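Local coordinates for protein MarR family transcriptional regulator (Peptoclostridium difficile, PDB 5ERI) that probably binds DNA as a dimeric winged-helix transcription factor of the MarR family, at residues Q57-F60 against L61-C65; I127-E130 against N131-I134; T142-E145 against K146-T150; T150-L153 against E154-S157. All blocks are in the same frame, centred on the assembly; numbering follows the deposited sequence.

Contact 1 of 4, residues Q57-F60 against L61-C65; sequences QFTF and LTRIC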
loop_
_atom_site.group_PDB
_atom_site.type_symbol
_atom_site.label_atom_id
_atom_site.label_comp_id
_atom_site.label_asym_id
_atom_site.label_seq_id
_atom_site.Cartn_x
_atom_site.Cartn_y
_atom_site.Cartn_z
ATOM N N GLN A 57 2.571 -6.251 -9.540
ATOM C CA GLN A 57 3.477 -6.706 -10.571
ATOM C C GLN A 57 4.180 -5.545 -11.329
ATOM O O GLN A 57 5.408 -5.615 -11.591
ATOM C CB GLN A 57 2.741 -7.548 -11.570
ATOM C CG GLN A 57 2.178 -8.808 -10.984
ATOM C CD GLN A 57 3.266 -9.802 -10.687
ATOM O OE1 GLN A 57 3.771 -10.474 -11.589
ATOM N NE2 GLN A 57 3.632 -9.918 -9.419
ATOM N N PHE A 58 3.444 -4.502 -11.707
ATOM C CA PHE A 58 4.026 -3.410 -12.500
ATOM C C PHE A 58 5.103 -2.726 -11.704
ATOM O O PHE A 58 6.067 -2.253 -12.229
ATOM C CB PHE A 58 2.959 -2.417 -12.898
ATOM C CG PHE A 58 2.368 -1.669 -11.726
ATOM C CD1 PHE A 58 1.318 -2.193 -11.031
ATOM C CD2 PHE A 58 2.863 -0.417 -11.344
ATOM C CE1 PHE A 58 0.788 -1.533 -9.963
ATOM C CE2 PHE A 58 2.319 0.276 -10.266
ATOM C CZ PHE A 58 1.276 -0.294 -9.576
ATOM N N THR A 59 5.001 -2.756 -10.393
ATOM C CA THR A 59 6.008 -2.131 -9.540
ATOM C C THR A 59 7.374 -2.851 -9.645
ATOM O O THR A 59 8.402 -2.234 -9.810
ATOM C CB THR A 59 5.491 -2.118 -8.123
ATOM O OG1 THR A 59 4.347 -1.264 -8.106
ATOM C CG2 THR A 59 6.512 -1.572 -7.168
ATOM N N PHE A 60 7.354 -4.158 -9.520
ATOM C CA PHE A 60 8.547 -4.957 -9.683
ATOM C C PHE A 60 9.139 -4.813 -11.067
ATOM O O PHE A 60 10.372 -4.672 -11.238
ATOM C CB PHE A 60 8.251 -6.458 -9.360
ATOM C CG PHE A 60 7.904 -6.725 -7.888
ATOM C CD1 PHE A 60 8.905 -6.955 -6.947
ATOM C CD2 PHE A 60 6.604 -6.773 -7.467
ATOM C CE1 PHE A 60 8.620 -7.161 -5.601
ATOM C CE2 PHE A 60 6.289 -7.029 -6.114
ATOM C CZ PHE A 60 7.284 -7.173 -5.163
ATOM N N LEU A 61 8.272 -4.846 -12.064
ATOM C CA LEU A 61 8.737 -4.683 -13.432
ATOM C C LEU A 61 9.475 -3.361 -13.684
ATOM O O LEU A 61 10.577 -3.351 -14.257
ATOM C CB LEU A 61 7.587 -4.856 -14.379
ATOM C CG LEU A 61 7.924 -4.864 -15.868
ATOM C CD1 LEU A 61 9.082 -5.815 -16.064
ATOM C CD2 LEU A 61 6.698 -5.305 -16.662
ATOM N N THR A 62 8.912 -2.242 -13.250
ATOM C CA THR A 62 9.580 -0.951 -13.477
ATOM C C THR A 62 10.944 -0.922 -12.849
ATOM O O THR A 62 11.869 -0.369 -13.439
ATOM C CB THR A 62 8.774 0.281 -12.960
ATOM O OG1 THR A 62 8.654 0.211 -11.555
ATOM C CG2 THR A 62 7.381 0.307 -13.490
ATOM N N ARG A 63 11.078 -1.458 -11.633
ATOM C CA ARG A 63 12.395 -1.458 -11.011
ATOM C C ARG A 63 13.417 -2.310 -11.738
ATOM O O ARG A 63 14.629 -1.975 -11.791
ATOM C CB ARG A 63 12.341 -1.904 -9.578
ATOM C CG ARG A 63 11.461 -1.078 -8.696
ATOM C CD ARG A 63 11.612 0.432 -8.891
ATOM N NE ARG A 63 10.361 1.055 -8.518
ATOM C CZ ARG A 63 10.133 1.645 -7.383
ATOM N NH1 ARG A 63 11.116 1.781 -6.497
ATOM N NH2 ARG A 63 8.913 2.138 -7.148
ATOM N N ILE A 64 12.945 -3.419 -12.299
ATOM C CA ILE A 64 13.795 -4.266 -13.108
ATOM C C ILE A 64 14.204 -3.529 -14.385
ATOM O O ILE A 64 15.375 -3.460 -14.715
ATOM C CB ILE A 64 13.129 -5.608 -13.370
ATOM C CG1 ILE A 64 13.155 -6.424 -12.084
ATOM C CG2 ILE A 64 13.866 -6.378 -14.424
ATOM C CD1 ILE A 64 12.192 -7.593 -12.075
ATOM N N CYS A 65 13.256 -2.936 -15.091
ATOM C CA CYS A 65 13.633 -2.149 -16.275
ATOM C C CYS A 65 14.573 -0.984 -15.984
ATOM O O CYS A 65 15.460 -0.678 -16.790
ATOM C CB CYS A 65 12.419 -1.590 -16.946
ATOM S SG CYS A 65 11.289 -2.843 -17.597
#
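The guanidinium group of Arg63 lies obliquely to the backbone oxygen of Thr59, and the hydroxyl of Thr62 sits at the edge of the same group, in its plane. The other flat group is the Phe58 ring, with Thr59 OG1 3.3 Å above its plane on one face, offset toward the rim. Thr59 O is approached by two donors. Thr62 OG1 donates to it over 3.0 Å, coming in well off the direction of the carbonyl, while Arg63 N makes a weak, long bond of 3.3 Å to the same Thr59 O. The i-3 reach of the hydroxyl follows from a chi1 of 64° at Thr62, with OG1 between backbone N and carbonyl carbon; its methyl, CG2, is turned instead to Phe58 O at 3.1 Å. With CG of Arg63 anti to the carbonyl carbon, that methylene lies 3.5 Å from Thr59 O; the bend at chi2 then turns the rest of the chain. Ile64 likewise lays CG1 and CD1 alongside Phe60 O, the acceptor of its own backbone N. As a helix of a MarR winged-helix domain, 57-66 is enclosed on several sides: Phe60 and Arg63 pack on helix 72-79, Gln57 on helix 83-95, Thr62 on helix 117-138, Ile64 on strand 111-115, and Thr59 on Arg38 of the second subunit.

Contact 2 of 4, residues I127-E130 against N131-I134; sequences IEEE and NRSI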
loop_
_atom_site.group_PDB
_atom_site.type_symbol
_atom_site.label_atom_id
_atom_site.label_comp_id
_atom_site.label_asym_id
_atom_site.label_seq_id
_atom_site.Cartn_x
_atom_site.Cartn_y
_atom_site.Cartn_z
ATOM N N ILE A 127 5.045 4.115 -17.221
ATOM C CA ILE A 127 5.514 5.417 -16.745
ATOM C C ILE A 127 4.559 6.529 -17.137
ATOM O O ILE A 127 4.363 7.488 -16.371
ATOM C CB ILE A 127 6.920 5.709 -17.300
ATOM C CG1 ILE A 127 7.942 4.748 -16.678
ATOM C CG2 ILE A 127 7.330 7.128 -16.975
ATOM C CD1 ILE A 127 8.222 4.931 -15.181
ATOM N N GLU A 128 3.974 6.389 -18.331
ATOM C CA GLU A 128 2.897 7.267 -18.760
ATOM C C GLU A 128 1.770 7.199 -17.711
ATOM O O GLU A 128 1.228 8.235 -17.256
ATOM C CB GLU A 128 2.336 6.830 -20.140
ATOM C CG GLU A 128 3.106 7.292 -21.380
ATOM C CD GLU A 128 2.403 6.946 -22.737
ATOM O OE1 GLU A 128 1.152 6.729 -22.820
ATOM O OE2 GLU A 128 3.126 6.906 -23.764
ATOM N N GLU A 129 1.410 5.972 -17.324
ATOM C CA GLU A 129 0.302 5.801 -16.330
ATOM C C GLU A 129 0.594 6.398 -14.989
ATOM O O GLU A 129 -0.296 6.991 -14.338
ATOM C CB GLU A 129 -0.104 4.354 -16.205
ATOM C CG GLU A 129 -0.959 3.895 -17.418
ATOM C CD GLU A 129 -2.220 4.776 -17.719
ATOM O OE1 GLU A 129 -2.672 5.561 -16.805
ATOM O OE2 GLU A 129 -2.763 4.679 -18.867
ATOM N N GLU A 130 1.858 6.290 -14.585
ATOM C CA GLU A 130 2.252 6.825 -13.294
ATOM C C GLU A 130 2.101 8.366 -13.377
ATOM O O GLU A 130 1.595 9.052 -12.445
ATOM C CB GLU A 130 3.720 6.371 -12.977
ATOM C CG GLU A 130 4.224 6.670 -11.561
ATOM C CD GLU A 130 5.515 5.901 -11.104
ATOM O OE1 GLU A 130 5.998 6.301 -10.013
ATOM O OE2 GLU A 130 6.053 4.937 -11.771
ATOM N N ASN A 131 2.537 8.940 -14.497
ATOM C CA ASN A 131 2.457 10.415 -14.623
ATOM C C ASN A 131 0.994 10.855 -14.667
ATOM O O ASN A 131 0.661 11.902 -14.156
ATOM C CB ASN A 131 3.169 10.908 -15.856
ATOM C CG ASN A 131 4.683 10.882 -15.713
ATOM O OD1 ASN A 131 5.256 11.043 -14.619
ATOM N ND2 ASN A 131 5.344 10.735 -16.846
ATOM N N ARG A 132 0.134 10.027 -15.255
ATOM C CA ARG A 132 -1.284 10.328 -15.221
ATOM C C ARG A 132 -1.852 10.282 -13.771
ATOM O O ARG A 132 -2.678 11.174 -13.387
ATOM C CB ARG A 132 -2.021 9.369 -16.150
ATOM C CG ARG A 132 -3.455 9.810 -16.372
ATOM C CD ARG A 132 -4.438 8.708 -16.039
ATOM N NE ARG A 132 -5.813 9.173 -16.119
ATOM C CZ ARG A 132 -6.851 8.432 -15.763
ATOM N NH1 ARG A 132 -6.662 7.203 -15.295
ATOM N NH2 ARG A 132 -8.080 8.905 -15.878
ATOM N N SER A 133 -1.383 9.294 -12.956
ATOM C CA SER A 133 -1.875 9.180 -11.548
ATOM C C SER A 133 -1.364 10.312 -10.756
ATOM O O SER A 133 -2.026 10.811 -9.844
ATOM C CB SER A 133 -1.480 7.855 -10.865
ATOM O OG SER A 133 -1.488 6.826 -11.810
ATOM N N ILE A 134 -0.142 10.717 -11.079
ATOM C CA ILE A 134 0.500 11.836 -10.383
ATOM C C ILE A 134 -0.291 13.121 -10.620
ATOM O O ILE A 134 -0.507 13.915 -9.720
ATOM C CB ILE A 134 1.923 12.090 -10.935
ATOM C CG1 ILE A 134 2.926 11.107 -10.314
ATOM C CG2 ILE A 134 2.373 13.521 -10.625
ATOM C CD1 ILE A 134 4.171 10.968 -11.142
#
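Ile127 opens the turn by offering its backbone oxygen to Asn131 N at 3.0 Å, and its CG2 methyl faces the Asn131 amide, 4.1 Å from ND2. The amide nitrogen also lies near Ile127 O, but the angle is poor for a bond. Both ends of this amide are engaged across the dimer, OD1 accepting from Asp26 N and ND2 donating to Thr24 O, both of the second subunit. Glu128 contributes mainly through its backbone: its oxygen takes Arg132 N at 2.9 Å while the side chain leads off into exposed surroundings. Glu129 does more. Its chain bends at chi2 (-54°), which turns the carboxylate toward the next turn until OE1 is 3.7 Å from Arg132 CD. The two side chains run next to each other in the same direction, yet their charged planes stand almost perpendicular and OE1 remains 4.6 Å from NH1, beyond a salt bridge. Each charge has a firmer partner: Glu129 pairs with Lys47, and Arg132 with Glu163 of the second subunit. Helix 117-138 of this winged-helix protein thus meets its own chain through Lys47 and the partner through Asn131, Glu130 and Arg132. Glu129 O, meanwhile, is gripped twice by one residue, Ser133 OG at 2.8 Å and Ser133 N at 2.9 Å approaching from opposite faces of the carbonyl plane. Glu130 extends its carboxylate outward to a salt bridge with Arg31 of the second subunit, and its backbone oxygen receives Ile134 N, with Ile134 CG1 lying 3.2 Å from that same Glu130 O.

Contact 3 of 4, residues T142-E145 against K146-T150; sequences TDEE and KQVVT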
loop_
_atom_site.group_PDB
_atom_site.type_symbol
_atom_site.label_atom_id
_atom_site.label_comp_id
_atom_site.label_asym_id
_atom_site.label_seq_id
_atom_site.Cartn_x
_atom_site.Cartn_y
_atom_site.Cartn_z
ATOM N N THR A 142 -1.038 23.952 -5.687
ATOM C CA THR A 142 -0.055 24.963 -6.134
ATOM C C THR A 142 1.319 24.334 -6.185
ATOM O O THR A 142 1.547 23.268 -5.620
ATOM C CB THR A 142 0.080 26.159 -5.187
ATOM O OG1 THR A 142 0.758 25.754 -3.996
ATOM C CG2 THR A 142 -1.313 26.789 -4.834
ATOM N N ASP A 143 2.247 25.012 -6.839
ATOM C CA ASP A 143 3.611 24.533 -6.910
ATOM C C ASP A 143 4.242 24.452 -5.559
ATOM O O ASP A 143 4.988 23.509 -5.286
ATOM C CB ASP A 143 4.455 25.413 -7.821
ATOM C CG ASP A 143 4.191 25.135 -9.311
ATOM O OD1 ASP A 143 3.051 24.713 -9.666
ATOM O OD2 ASP A 143 5.135 25.332 -10.121
ATOM N N GLU A 144 3.961 25.426 -4.708
ATOM C CA GLU A 144 4.555 25.407 -3.393
ATOM C C GLU A 144 4.057 24.146 -2.581
ATOM O O GLU A 144 4.826 23.512 -1.864
ATOM C CB GLU A 144 4.200 26.696 -2.676
ATOM C CG GLU A 144 4.513 26.689 -1.183
ATOM C CD GLU A 144 5.812 27.382 -0.860
ATOM O OE1 GLU A 144 6.007 28.462 -1.453
ATOM O OE2 GLU A 144 6.623 26.876 -0.027
ATOM N N GLU A 145 2.765 23.824 -2.684
ATOM C CA GLU A 145 2.165 22.683 -1.972
ATOM C C GLU A 145 2.801 21.396 -2.468
ATOM O O GLU A 145 3.148 20.556 -1.681
ATOM C CB GLU A 145 0.640 22.602 -2.195
ATOM C CG GLU A 145 -0.155 23.707 -1.453
ATOM C CD GLU A 145 -1.650 23.791 -1.858
ATOM O OE1 GLU A 145 -1.998 23.614 -3.074
ATOM O OE2 GLU A 145 -2.472 24.069 -0.945
ATOM N N LYS A 146 2.968 21.276 -3.778
ATOM C CA LYS A 146 3.663 20.144 -4.401
ATOM C C LYS A 146 5.022 19.885 -3.751
ATOM O O LYS A 146 5.318 18.760 -3.291
ATOM C CB LYS A 146 3.862 20.351 -5.879
ATOM C CG LYS A 146 2.625 20.214 -6.695
ATOM C CD LYS A 146 2.961 20.097 -8.189
ATOM C CE LYS A 146 1.823 20.664 -9.005
ATOM N NZ LYS A 146 1.827 20.051 -10.365
ATOM N N GLN A 147 5.831 20.914 -3.710
ATOM C CA GLN A 147 7.152 20.830 -3.114
ATOM C C GLN A 147 7.056 20.479 -1.645
ATOM O O GLN A 147 7.853 19.672 -1.108
ATOM C CB GLN A 147 7.898 22.174 -3.238
ATOM C CG GLN A 147 8.134 22.666 -4.661
ATOM C CD GLN A 147 8.596 24.117 -4.642
ATOM O OE1 GLN A 147 9.111 24.594 -3.615
ATOM N NE2 GLN A 147 8.371 24.844 -5.744
ATOM N N VAL A 148 6.105 21.083 -0.957
ATOM C CA VAL A 148 6.079 20.877 0.473
ATOM C C VAL A 148 5.739 19.416 0.818
ATOM O O VAL A 148 6.309 18.782 1.731
ATOM C CB VAL A 148 5.084 21.855 1.108
ATOM C CG1 VAL A 148 4.952 21.565 2.604
ATOM C CG2 VAL A 148 5.584 23.284 0.896
ATOM N N VAL A 149 4.765 18.888 0.099
ATOM C CA VAL A 149 4.235 17.592 0.476
ATOM C C VAL A 149 5.261 16.570 0.021
ATOM O O VAL A 149 5.491 15.540 0.708
ATOM C CB VAL A 149 2.803 17.284 -0.090
ATOM C CG1 VAL A 149 2.826 17.018 -1.576
ATOM C CG2 VAL A 149 2.179 16.082 0.638
ATOM N N THR A 150 5.919 16.889 -1.089
ATOM C CA THR A 150 6.938 16.001 -1.636
ATOM C C THR A 150 8.045 15.838 -0.637
ATOM O O THR A 150 8.357 14.712 -0.237
ATOM C CB THR A 150 7.393 16.421 -3.027
ATOM O OG1 THR A 150 6.274 16.343 -3.921
ATOM C CG2 THR A 150 8.457 15.458 -3.569
#
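Lys146 turns CG away from its own carbonyl carbon and beside its N (chi1 -73°), which lays that methylene 3.4 Å from Thr142 O, the oxygen that also accepts Lys146 N. Gln147 has a similar first torsion, and its CG rests 3.3 Å from Asp143 O, the acceptor of Gln147 N. The extended lysine chain then carries its amine along the first turn toward Asp143, but OD1 and NZ stay 4.9 Å apart, so any attraction between the opposite charges would act without direct contact. On another side of the helix Val148 lies near Glu144, though the exact place of its CG2 methyl is doubtful. Val149 points CG1 at Glu145 O and sends its backbone N to the same oxygen in a 2.9 Å bond. One turn further, Lys146 O is held from both faces of its plane: Thr150 OG1, 2.7 Å away, stands above it, and Thr150 N reaches it from the other face. The surroundings are mixed, with Phe138 and Phe141 against Lys146 and Val149, and Val148 against Val148 of the second subunit. What defines the start of helix 143-167 is a reciprocal pair: Glu145 N donates to Thr142 OG1 at 3.1 Å, and Thr142 N returns a bond to Glu145 OE1 at 2.8 Å, met on the anti side of the carboxylate. This is the capping box, with Thr142 as N-cap.

Contact 4 of 4, residues T150-L153 against E154-S157; sequences TKLL and EKMS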
loop_
_atom_site.group_PDB
_atom_site.type_symbol
_atom_site.label_atom_id
_atom_site.label_comp_id
_atom_site.label_asym_id
_atom_site.label_seq_id
_atom_site.Cartn_x
_atom_site.Cartn_y
_atom_site.Cartn_z
ATOM N N THR A 150 5.919 16.889 -1.089
ATOM C CA THR A 150 6.938 16.001 -1.636
ATOM C C THR A 150 8.045 15.838 -0.637
ATOM O O THR A 150 8.357 14.712 -0.237
ATOM C CB THR A 150 7.393 16.421 -3.027
ATOM O OG1 THR A 150 6.274 16.343 -3.921
ATOM C CG2 THR A 150 8.457 15.458 -3.569
ATOM N N LYS A 151 8.520 16.961 -0.096
ATOM C CA LYS A 151 9.590 16.950 0.855
ATOM C C LYS A 151 9.234 16.276 2.169
ATOM O O LYS A 151 10.065 15.566 2.777
ATOM C CB LYS A 151 10.047 18.411 1.161
ATOM C CG LYS A 151 11.224 18.546 2.143
ATOM C CD LYS A 151 12.550 19.084 1.524
ATOM C CE LYS A 151 13.127 18.409 0.248
ATOM N NZ LYS A 151 14.336 19.129 -0.311
ATOM N N LEU A 152 8.030 16.566 2.673
ATOM C CA LEU A 152 7.639 16.037 3.963
ATOM C C LEU A 152 7.313 14.520 3.868
ATOM O O LEU A 152 7.572 13.752 4.791
ATOM C CB LEU A 152 6.450 16.862 4.501
ATOM C CG LEU A 152 6.714 18.334 4.866
ATOM C CD1 LEU A 152 5.458 18.993 5.440
ATOM C CD2 LEU A 152 7.904 18.450 5.851
ATOM N N LEU A 153 6.816 14.072 2.745
ATOM C CA LEU A 153 6.681 12.620 2.559
ATOM C C LEU A 153 8.014 11.892 2.548
ATOM O O LEU A 153 8.153 10.833 3.188
ATOM C CB LEU A 153 5.905 12.304 1.309
ATOM C CG LEU A 153 4.427 12.229 1.699
ATOM C CD1 LEU A 153 3.514 12.561 0.515
ATOM C CD2 LEU A 153 4.126 10.868 2.341
ATOM N N GLU A 154 8.993 12.456 1.843
ATOM C CA GLU A 154 10.400 11.963 1.908
ATOM C C GLU A 154 10.848 11.805 3.309
ATOM O O GLU A 154 11.315 10.720 3.654
ATOM C CB GLU A 154 11.396 12.881 1.206
ATOM C CG GLU A 154 11.445 12.654 -0.299
ATOM C CD GLU A 154 12.096 13.805 -1.077
ATOM O OE1 GLU A 154 12.969 14.552 -0.507
ATOM O OE2 GLU A 154 11.711 13.944 -2.276
ATOM N N LYS A 155 10.660 12.848 4.133
ATOM C CA LYS A 155 11.051 12.753 5.536
ATOM C C LYS A 155 10.331 11.636 6.254
ATOM O O LYS A 155 10.949 10.874 7.030
ATOM C CB LYS A 155 10.752 14.042 6.291
ATOM C CG LYS A 155 11.508 15.307 5.889
ATOM C CD LYS A 155 11.276 16.453 6.906
ATOM C CE LYS A 155 12.067 16.235 8.214
ATOM N NZ LYS A 155 11.247 16.271 9.472
ATOM N N MET A 156 9.016 11.514 6.032
ATOM C CA MET A 156 8.272 10.380 6.644
ATOM C C MET A 156 8.840 9.062 6.131
ATOM O O MET A 156 9.083 8.113 6.884
ATOM C CB MET A 156 6.778 10.402 6.300
ATOM C CG MET A 156 5.975 11.412 7.076
ATOM S SD MET A 156 4.222 11.437 6.662
ATOM C CE MET A 156 3.936 9.808 7.228
ATOM N N SER A 157 9.036 9.015 4.831
ATOM C CA SER A 157 9.569 7.782 4.227
ATOM C C SER A 157 10.872 7.343 4.871
ATOM O O SER A 157 11.042 6.170 5.187
ATOM C CB SER A 157 9.799 7.942 2.728
ATOM O OG SER A 157 8.599 7.792 2.060
#
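Leu152 O accepts Met156 N at 2.9 Å, and Met156 CG lies 3.6 Å from the same Leu152 O. A residue earlier, Lys151 O takes Lys155 N, and the aliphatic part of Lys155 follows: its CG is 3.4 Å from Lys151 O, and its CD touches Leu152 CD2 at 4.1 Å where the two side chains run together. Bends at chi3 and chi4 then turn the end of Lys155 away, and its charge forms a cation-pi contact with Phe141 of the second subunit. Glu154 occupies a different side of the helix. Its extended chain reaches back one turn and divides its carboxylate between two neighbours, OE2 lying 3.8 Å from Thr150 CG2 and OE1 lying 3.9 Å from Lys151 CE. The amine of Lys151 is not brought into contact by this; NZ remains 4.8 Å from Glu154 OE1, so attraction between the charges is probably modest. Leu153 CD2 and Met156 SD make a loose apolar pair, 4.4 Å apart, with Leu153 against Ile29 and Met156 against Cys137, both of the second subunit. Ser157 OG lies within weak hydrogen-bonding range of both Leu153 O and Glu32 of that subunit, and which takes its proton is open. A helix that meets the partner through both apolar residues (Leu152, Leu153, Met156) and charged ones (Glu154, Lys155) fits the dimer-interface helix of a MarR protein.

In the fold
The contacts follow one another along the chain, contact 1 on helix 57-66, contact 2 on helix 117-138, and contacts 3 and 4 on the terminal helix 143-167, where they share Thr150 and their centres lie about 11 Å apart. Helices 117-138 and 143-167 are consecutive, and the centre of contact 2 is about 18 Å from that of contact 3 and about 20 Å from that of contact 4. Contact 1 is the most central, its centre about 14 Å from that of contact 2 and about 27 Å from that of contact 3. All four reach the second subunit, illustrating how dimerisation in this fold draws on helices widely separated in sequence.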